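Local atomic coordinates of amidohydrolase (Xanthomonas campestris pv. campestris, PDB entry 4DZH), a protein that probably deaminates adenosine-type substrates such as 5'-methylthioadenosine, as a zinc-dependent member of the ATZ/TRZ branch of the amidohydrolases. Residues E108-T122 with Y140-H153. Sequence-based numbering, arbitrary orientation.
Sequences EAAVIGPEFVADGTT and YFFADVQAAVYKQH
Y140 and E108 approach from opposite directions, with ring and carboxylate planes 69° apart, and Y140 OH donates a hydrogen bond to E108 OE2 (2.6 Å) from above the carboxylate plane. I112 lies beside this bond, its CD1 wedged between the Y140 hydroxyl end and the F141 ring, 3.4 Å from F141 CD2. F142, at the N-cap position of helix 143-152, sets its ring against the link between helices 96-111 and 114-130: G113 CA sits over one face, a CH-pi contact 4.0 Å from the centroid, while I112 CG2 and P114 CD lie against CE1 and CE2. The ring of W170 also meets that of F142. Beyond this aromatic cluster the axes of 114-122 and 143-152 come within 8.9 Å at an angle of 36°. V145 places CG1 on A118 CB, and its CG2 rests on P114 CB. Q146 crosses V117 at about a right angle, CG against CG1 at 3.4 Å, and its NE2 gives T121 OG1 a long, weak hydrogen bond. T121 OG1 itself donates to V117 O (2.7 Å). With T121 chi1 at -60°, OG1 lies beside the backbone N and CG2 anti to it, which carries the methyl over one face of the Y150 ring, whose own OH bonds E138 and N82. V149 fits between A118, T121 and T122, and H153, its ND1 bonded to V149 O, closes the row against T122 CG2. This is close packing of neighbouring helices outside strand 133-139 in the TIM barrel of the amidohydrolases; at one end the Y140 side chain comes within about 4 Å of that of the zinc ligand H81.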
ATOM      1  N   GLU A 108     -13.994  -2.719 -23.272  1.00 30.34           N
ATOM      2  CA  GLU A 108     -15.269  -3.158 -22.687  1.00 32.46           C
ATOM      3  C   GLU A 108     -16.304  -3.447 -23.774  1.00 34.02           C
ATOM      4  O   GLU A 108     -17.041  -4.437 -23.695  1.00 35.53           O
ATOM      5  CB  GLU A 108     -15.841  -2.109 -21.730  1.00 35.61           C
ATOM      6  CG  GLU A 108     -15.190  -2.094 -20.360  1.00 35.16           C
ATOM      7  CD  GLU A 108     -15.907  -1.168 -19.384  1.00 40.32           C
ATOM      8  OE1 GLU A 108     -16.468  -0.141 -19.827  1.00 44.04           O
ATOM      9  OE2 GLU A 108     -15.921  -1.477 -18.170  1.00 39.04           O
ATOM     10  N   ALA A 109     -16.361  -2.572 -24.774  1.00 31.29           N
ATOM     11  CA  ALA A 109     -17.301  -2.731 -25.879  1.00 31.77           C
ATOM     12  C   ALA A 109     -17.053  -4.068 -26.575  1.00 32.29           C
ATOM     13  O   ALA A 109     -17.993  -4.751 -27.009  1.00 32.69           O
ATOM     14  CB  ALA A 109     -17.143  -1.588 -26.864  1.00 32.00           C
ATOM     15  N   ALA A 110     -15.787  -4.449 -26.652  1.00 29.14           N
ATOM     16  CA  ALA A 110     -15.411  -5.642 -27.381  1.00 29.13           C
ATOM     17  C   ALA A 110     -15.648  -6.909 -26.574  1.00 31.08           C
ATOM     18  O   ALA A 110     -15.897  -7.960 -27.141  1.00 37.16           O
ATOM     19  CB  ALA A 110     -13.957  -5.551 -27.820  1.00 27.79           C
ATOM     20  N   VAL A 111     -15.574  -6.814 -25.247  1.00 29.44           N
ATOM     21  CA  VAL A 111     -15.570  -8.018 -24.404  1.00 29.74           C
ATOM     22  C   VAL A 111     -16.749  -8.166 -23.451  1.00 26.50           C
ATOM     23  O   VAL A 111     -16.987  -9.272 -22.957  1.00 28.92           O
ATOM     24  CB  VAL A 111     -14.270  -8.141 -23.540  1.00 38.05           C
ATOM     25  CG1 VAL A 111     -13.019  -8.123 -24.409  1.00 37.81           C
ATOM     26  CG2 VAL A 111     -14.219  -7.050 -22.434  1.00 31.89           C
ATOM     27  N   ILE A 112     -17.474  -7.091 -23.155  1.00 23.66           N
ATOM     28  CA  ILE A 112     -18.554  -7.200 -22.168  1.00 26.75           C
ATOM     29  C   ILE A 112     -19.652  -8.189 -22.616  1.00 29.71           C
ATOM     30  O   ILE A 112     -20.120  -8.169 -23.755  1.00 35.88           O
ATOM     31  CB  ILE A 112     -19.156  -5.823 -21.745  1.00 34.97           C
ATOM     32  CG1 ILE A 112     -18.233  -5.099 -20.756  1.00 35.33           C
ATOM     33  CG2 ILE A 112     -20.454  -6.001 -21.006  1.00 37.21           C
ATOM     34  CD1 ILE A 112     -18.834  -3.788 -20.196  1.00 38.63           C
ATOM     35  N   GLY A 113     -20.025  -9.066 -21.692  1.00 25.25           N
ATOM     36  CA  GLY A 113     -21.091 -10.040 -21.920  1.00 26.91           C
ATOM     37  C   GLY A 113     -21.131 -10.938 -20.696  1.00 24.18           C
ATOM     38  O   GLY A 113     -20.349 -10.758 -19.742  1.00 24.66           O
ATOM     39  N   PRO A 114     -22.017 -11.940 -20.703  1.00 25.46           N
ATOM     40  CA  PRO A 114     -22.127 -12.720 -19.463  1.00 24.53           C
ATOM     41  C   PRO A 114     -20.889 -13.511 -19.066  1.00 26.54           C
ATOM     42  O   PRO A 114     -20.619 -13.659 -17.874  1.00 23.86           O
ATOM     43  CB  PRO A 114     -23.283 -13.700 -19.753  1.00 23.36           C
ATOM     44  CG  PRO A 114     -24.000 -13.126 -20.873  1.00 24.45           C
ATOM     45  CD  PRO A 114     -23.068 -12.270 -21.677  1.00 27.71           C
ATOM     46  N   GLU A 115     -20.132 -14.024 -20.038  0.53 24.44           N
ATOM     47  CA  GLU A 115     -18.948 -14.814 -19.712  0.53 24.43           C
ATOM     48  C   GLU A 115     -17.880 -13.936 -19.078  0.53 22.25           C
ATOM     49  O   GLU A 115     -17.272 -14.304 -18.070  0.53 22.19           O
ATOM     50  CB  GLU A 115     -18.374 -15.502 -20.956  0.53 27.25           C
ATOM     51  CG  GLU A 115     -19.295 -16.548 -21.549  0.53 30.13           C
ATOM     52  CD  GLU A 115     -19.415 -17.782 -20.680  0.53 30.32           C
ATOM     53  OE1 GLU A 115     -18.376 -18.284 -20.185  0.53 31.37           O
ATOM     54  OE2 GLU A 115     -20.562 -18.257 -20.501  0.53 34.19           O
ATOM     55  N   PHE A 116     -17.638 -12.787 -19.698  1.00 23.32           N
ATOM     56  CA  PHE A 116     -16.624 -11.869 -19.204  1.00 26.08           C
ATOM     57  C   PHE A 116     -16.969 -11.438 -17.769  1.00 21.73           C
ATOM     58  O   PHE A 116     -16.122 -11.433 -16.862  1.00 19.54           O
ATOM     59  CB  PHE A 116     -16.538 -10.667 -20.137  1.00 22.14           C
ATOM     60  CG  PHE A 116     -15.623  -9.557 -19.631  1.00 19.80           C
ATOM     61  CD1 PHE A 116     -14.245  -9.633 -19.806  1.00 21.53           C
ATOM     62  CD2 PHE A 116     -16.164  -8.454 -18.981  1.00 22.68           C
ATOM     63  CE1 PHE A 116     -13.402  -8.619 -19.331  1.00 23.00           C
ATOM     64  CE2 PHE A 116     -15.321  -7.410 -18.516  1.00 22.90           C
ATOM     65  CZ  PHE A 116     -13.952  -7.502 -18.694  1.00 22.09           C
ATOM     66  N   VAL A 117     -18.231 -11.091 -17.574  1.00 21.31           N
ATOM     67  CA  VAL A 117     -18.642 -10.637 -16.260  1.00 18.14           C
ATOM     68  C   VAL A 117     -18.565 -11.760 -15.237  1.00 18.84           C
ATOM     69  O   VAL A 117     -18.128 -11.559 -14.100  1.00 17.55           O
ATOM     70  CB  VAL A 117     -20.009 -10.003 -16.347  1.00 17.80           C
ATOM     71  CG1 VAL A 117     -20.611  -9.771 -14.976  1.00 18.14           C
ATOM     72  CG2 VAL A 117     -19.912  -8.717 -17.124  1.00 19.65           C
ATOM     73  N   ALA A 118     -18.975 -12.967 -15.615  1.00 18.54           N
ATOM     74  CA  ALA A 118     -18.860 -14.057 -14.666  1.00 17.76           C
ATOM     75  C   ALA A 118     -17.405 -14.384 -14.306  1.00 17.41           C
ATOM     76  O   ALA A 118     -17.100 -14.618 -13.133  1.00 17.09           O
ATOM     77  CB  ALA A 118     -19.587 -15.326 -15.176  1.00 17.98           C
ATOM     78  N   ASP A 119     -16.515 -14.429 -15.302  1.00 19.06           N
ATOM     79  CA  ASP A 119     -15.141 -14.829 -15.049  1.00 20.80           C
ATOM     80  C   ASP A 119     -14.432 -13.731 -14.211  1.00 13.13           C
ATOM     81  O   ASP A 119     -13.691 -14.062 -13.261  1.00 16.24           O
ATOM     82  CB  ASP A 119     -14.387 -15.040 -16.358  1.00 24.02           C
ATOM     83  CG  ASP A 119     -14.834 -16.314 -17.108  1.00 28.64           C
ATOM     84  OD1 ASP A 119     -15.586 -17.125 -16.525  1.00 26.83           O
ATOM     85  OD2 ASP A 119     -14.412 -16.465 -18.279  1.00 28.66           O
ATOM     86  N   GLY A 120     -14.654 -12.468 -14.576  1.00 15.93           N
ATOM     87  CA  GLY A 120     -14.007 -11.365 -13.880  1.00 17.48           C
ATOM     88  C   GLY A 120     -14.487 -11.252 -12.428  1.00 13.93           C
ATOM     89  O   GLY A 120     -13.698 -11.023 -11.504  1.00 14.45           O
ATOM     90  N   THR A 121     -15.772 -11.455 -12.220  1.00 15.20           N
ATOM     91  CA  THR A 121     -16.325 -11.437 -10.870  1.00 15.45           C
ATOM     92  C   THR A 121     -15.768 -12.569 -10.030  1.00 13.83           C
ATOM     93  O   THR A 121     -15.426 -12.398  -8.836  1.00 13.47           O
ATOM     94  CB  THR A 121     -17.861 -11.525 -10.934  1.00 16.13           C
ATOM     95  OG1 THR A 121     -18.354 -10.395 -11.680  1.00 16.57           O
ATOM     96  CG2 THR A 121     -18.434 -11.470  -9.548  1.00 15.53           C
ATOM     97  N   THR A 122     -15.662 -13.759 -10.648  1.00 16.10           N
ATOM     98  CA  THR A 122     -15.143 -14.907  -9.953  1.00 17.66           C
ATOM     99  C   THR A 122     -13.672 -14.718  -9.563  1.00 15.73           C
ATOM    100  O   THR A 122     -13.271 -15.025  -8.426  1.00 14.76           O
ATOM    101  CB  THR A 122     -15.311 -16.168 -10.824  1.00 15.57           C
ATOM    102  OG1 THR A 122     -16.686 -16.343 -11.117  1.00 18.51           O
ATOM    103  CG2 THR A 122     -14.770 -17.373 -10.106  1.00 15.86           C
ATOM    104  N   TYR A 140     -21.774  -2.854 -11.997  1.00 14.84           N
ATOM    105  CA  TYR A 140     -21.367  -3.288 -13.336  1.00 18.32           C
ATOM    106  C   TYR A 140     -22.552  -3.798 -14.175  1.00 19.64           C
ATOM    107  O   TYR A 140     -23.653  -4.096 -13.640  1.00 16.96           O
ATOM    108  CB  TYR A 140     -20.268  -4.353 -13.322  1.00 16.18           C
ATOM    109  CG  TYR A 140     -19.299  -4.230 -14.516  1.00 20.18           C
ATOM    110  CD1 TYR A 140     -18.397  -3.154 -14.608  1.00 21.94           C
ATOM    111  CD2 TYR A 140     -19.318  -5.170 -15.563  1.00 21.64           C
ATOM    112  CE1 TYR A 140     -17.545  -3.046 -15.667  1.00 23.22           C
ATOM    113  CE2 TYR A 140     -18.472  -5.051 -16.638  1.00 23.00           C
ATOM    114  CZ  TYR A 140     -17.581  -3.996 -16.685  1.00 26.48           C
ATOM    115  OH  TYR A 140     -16.708  -3.874 -17.755  1.00 30.30           O
ATOM    116  N   PHE A 141     -22.311  -3.854 -15.497  1.00 16.92           N
ATOM    117  CA  PHE A 141     -23.252  -4.428 -16.447  1.00 15.81           C
ATOM    118  C   PHE A 141     -23.422  -5.892 -16.121  1.00 20.62           C
ATOM    119  O   PHE A 141     -22.565  -6.504 -15.512  1.00 18.13           O
ATOM    120  CB  PHE A 141     -22.714  -4.237 -17.870  1.00 19.20           C
ATOM    121  CG  PHE A 141     -22.472  -2.784 -18.231  1.00 20.78           C
ATOM    122  CD1 PHE A 141     -23.528  -1.968 -18.608  1.00 21.56           C
ATOM    123  CD2 PHE A 141     -21.194  -2.262 -18.202  1.00 23.46           C
ATOM    124  CE1 PHE A 141     -23.331  -0.636 -18.935  1.00 25.19           C
ATOM    125  CE2 PHE A 141     -20.972  -0.930 -18.533  1.00 26.05           C
ATOM    126  CZ  PHE A 141     -22.054  -0.124 -18.899  1.00 25.23           C
ATOM    127  N   PHE A 142     -24.546  -6.462 -16.565  1.00 20.05           N
ATOM    128  CA  PHE A 142     -24.803  -7.886 -16.301  1.00 19.89           C
ATOM    129  C   PHE A 142     -24.838  -8.197 -14.808  1.00 17.80           C
ATOM    130  O   PHE A 142     -24.318  -9.223 -14.365  1.00 17.55           O
ATOM    131  CB  PHE A 142     -23.872  -8.819 -17.101  1.00 21.85           C
ATOM    132  CG  PHE A 142     -24.060  -8.699 -18.590  1.00 22.32           C
ATOM    133  CD1 PHE A 142     -23.396  -7.699 -19.315  1.00 21.67           C
ATOM    134  CD2 PHE A 142     -24.950  -9.528 -19.252  1.00 25.53           C
ATOM    135  CE1 PHE A 142     -23.603  -7.563 -20.669  1.00 24.72           C
ATOM    136  CE2 PHE A 142     -25.159  -9.396 -20.608  1.00 28.95           C
ATOM    137  CZ  PHE A 142     -24.484  -8.418 -21.322  1.00 29.61           C
ATOM    138  N   ALA A 143     -25.524  -7.312 -14.080  1.00 19.81           N
ATOM    139  CA  ALA A 143     -25.735  -7.487 -12.645  1.00 20.18           C
ATOM    140  C   ALA A 143     -26.432  -8.798 -12.340  1.00 18.30           C
ATOM    141  O   ALA A 143     -26.196  -9.360 -11.269  1.00 22.02           O
ATOM    142  CB  ALA A 143     -26.545  -6.308 -12.074  1.00 20.08           C
ATOM    143  N   ASP A 144     -27.256  -9.299 -13.280  1.00 19.26           N
ATOM    144  CA  ASP A 144     -27.943 -10.578 -13.065  1.00 22.63           C
ATOM    145  C   ASP A 144     -26.933 -11.711 -12.896  1.00 20.09           C
ATOM    146  O   ASP A 144     -27.022 -12.543 -11.980  1.00 20.48           O
ATOM    147  CB  ASP A 144     -28.956 -10.881 -14.180  1.00 22.04           C
ATOM    148  CG  ASP A 144     -28.341 -10.917 -15.587  1.00 27.48           C
ATOM    149  OD1 ASP A 144     -27.246 -10.357 -15.824  1.00 27.82           O
ATOM    150  OD2 ASP A 144     -28.984 -11.520 -16.490  1.00 34.06           O
ATOM    151  N   VAL A 145     -25.917 -11.731 -13.758  1.00 16.61           N
ATOM    152  CA  VAL A 145     -24.871 -12.731 -13.690  1.00 16.51           C
ATOM    153  C   VAL A 145     -24.062 -12.537 -12.409  1.00 19.11           C
ATOM    154  O   VAL A 145     -23.781 -13.502 -11.694  1.00 18.96           O
ATOM    155  CB  VAL A 145     -23.921 -12.591 -14.899  1.00 19.32           C
ATOM    156  CG1 VAL A 145     -22.711 -13.484 -14.739  1.00 19.08           C
ATOM    157  CG2 VAL A 145     -24.685 -12.879 -16.225  1.00 22.34           C
ATOM    158  N   GLN A 146     -23.757 -11.282 -12.073  1.00 18.08           N
ATOM    159  CA  GLN A 146     -22.974 -11.042 -10.870  1.00 17.52           C
ATOM    160  C   GLN A 146     -23.663 -11.534  -9.602  1.00 16.85           C
ATOM    161  O   GLN A 146     -23.028 -12.146  -8.766  1.00 16.33           O
ATOM    162  CB  GLN A 146     -22.688  -9.565 -10.706  1.00 17.39           C
ATOM    163  CG  GLN A 146     -21.821  -9.067 -11.852  1.00 17.23           C
ATOM    164  CD  GLN A 146     -21.366  -7.635 -11.610  1.00 16.78           C
ATOM    165  OE1 GLN A 146     -22.197  -6.715 -11.552  1.00 18.31           O
ATOM    166  NE2 GLN A 146     -20.054  -7.442 -11.483  1.00 18.83           N
ATOM    167  N   ALA A 147     -24.940 -11.228  -9.467  1.00 18.59           N
ATOM    168  CA  ALA A 147     -25.701 -11.672  -8.294  1.00 16.29           C
ATOM    169  C   ALA A 147     -25.642 -13.197  -8.179  1.00 17.05           C
ATOM    170  O   ALA A 147     -25.352 -13.731  -7.110  1.00 18.77           O
ATOM    171  CB  ALA A 147     -27.155 -11.159  -8.357  1.00 17.60           C
ATOM    172  N   ALA A 148     -25.839 -13.870  -9.301  1.00 17.20           N
ATOM    173  CA  ALA A 148     -25.803 -15.337  -9.310  1.00 20.04           C
ATOM    174  C   ALA A 148     -24.424 -15.847  -8.913  1.00 19.55           C
ATOM    175  O   ALA A 148     -24.313 -16.802  -8.111  1.00 18.15           O
ATOM    176  CB  ALA A 148     -26.210 -15.875 -10.671  1.00 19.86           C
ATOM    177  N   VAL A 149     -23.367 -15.222  -9.467  1.00 17.78           N
ATOM    178  CA  VAL A 149     -21.993 -15.608  -9.159  1.00 17.63           C
ATOM    179  C   VAL A 149     -21.646 -15.396  -7.702  1.00 17.70           C
ATOM    180  O   VAL A 149     -21.146 -16.298  -7.061  1.00 18.77           O
ATOM    181  CB  VAL A 149     -20.964 -14.892 -10.049  1.00 20.52           C
ATOM    182  CG1 VAL A 149     -19.553 -15.175  -9.566  1.00 23.45           C
ATOM    183  CG2 VAL A 149     -21.139 -15.336 -11.475  1.00 20.87           C
ATOM    184  N   TYR A 150     -21.962 -14.218  -7.158  1.00 16.82           N
ATOM    185  CA  TYR A 150     -21.743 -13.995  -5.732  1.00 14.36           C
ATOM    186  C   TYR A 150     -22.511 -15.030  -4.868  1.00 16.70           C
ATOM    187  O   TYR A 150     -21.934 -15.579  -3.930  1.00 15.88           O
ATOM    188  CB  TYR A 150     -22.131 -12.567  -5.340  1.00 13.34           C
ATOM    189  CG  TYR A 150     -21.125 -11.520  -5.817  1.00 11.82           C
ATOM    190  CD1 TYR A 150     -19.778 -11.572  -5.484  1.00 11.74           C
ATOM    191  CD2 TYR A 150     -21.557 -10.445  -6.584  1.00 11.82           C
ATOM    192  CE1 TYR A 150     -18.886 -10.602  -5.904  1.00 14.07           C
ATOM    193  CE2 TYR A 150     -20.652  -9.469  -6.994  1.00 14.08           C
ATOM    194  CZ  TYR A 150     -19.338  -9.565  -6.662  1.00 16.13           C
ATOM    195  OH  TYR A 150     -18.396  -8.618  -7.051  1.00 17.08           O
ATOM    196  N   LYS A 151     -23.786 -15.267  -5.201  1.00 16.30           N
ATOM    197  CA  LYS A 151     -24.648 -16.173  -4.429  1.00 17.38           C
ATOM    198  C   LYS A 151     -24.025 -17.561  -4.486  1.00 17.16           C
ATOM    199  O   LYS A 151     -23.879 -18.215  -3.458  1.00 21.00           O
ATOM    200  CB  LYS A 151     -26.047 -16.196  -5.007  1.00 17.76           C
ATOM    201  CG  LYS A 151     -26.986 -17.131  -4.231  1.00 19.25           C
ATOM    202  CD  LYS A 151     -27.100 -16.689  -2.776  1.00 20.92           C
ATOM    203  CE  LYS A 151     -28.100 -17.590  -1.980  1.00 31.20           C
ATOM    204  NZ  LYS A 151     -28.638 -16.924  -0.771  1.00 34.61           N
ATOM    205  N   GLN A 152     -23.617 -18.009  -5.672  1.00 19.08           N
ATOM    206  CA  GLN A 152     -23.038 -19.372  -5.808  1.00 20.83           C
ATOM    207  C   GLN A 152     -21.783 -19.554  -4.922  1.00 20.90           C
ATOM    208  O   GLN A 152     -21.516 -20.641  -4.365  1.00 23.54           O
ATOM    209  CB  GLN A 152     -22.713 -19.622  -7.295  1.00 25.68           C
ATOM    210  CG  GLN A 152     -21.994 -20.940  -7.621  1.00 37.06           C
ATOM    211  CD  GLN A 152     -21.176 -20.843  -8.917  1.00 45.83           C
ATOM    212  OE1 GLN A 152     -21.486 -20.024  -9.800  1.00 50.74           O
ATOM    213  NE2 GLN A 152     -20.111 -21.668  -9.026  1.00 44.62           N
ATOM    214  N   HIS A 153     -20.999 -18.486  -4.758  1.00 17.03           N
ATOM    215  CA  HIS A 153     -19.794 -18.571  -3.971  1.00 16.52           C
ATOM    216  C   HIS A 153     -20.007 -18.250  -2.503  1.00 15.65           C
ATOM    217  O   HIS A 153     -19.029 -18.197  -1.710  1.00 19.64           O
ATOM    218  CB  HIS A 153     -18.699 -17.634  -4.536  1.00 18.36           C
ATOM    219  CG  HIS A 153     -18.089 -18.133  -5.805  1.00 20.68           C
ATOM    220  ND1 HIS A 153     -18.658 -17.926  -7.035  1.00 22.34           N
ATOM    221  CD2 HIS A 153     -17.008 -18.923  -6.013  1.00 26.10           C
ATOM    222  CE1 HIS A 153     -17.924 -18.523  -7.965  1.00 22.37           C
ATOM    223  NE2 HIS A 153     -16.925 -19.138  -7.368  1.00 28.04           N
TER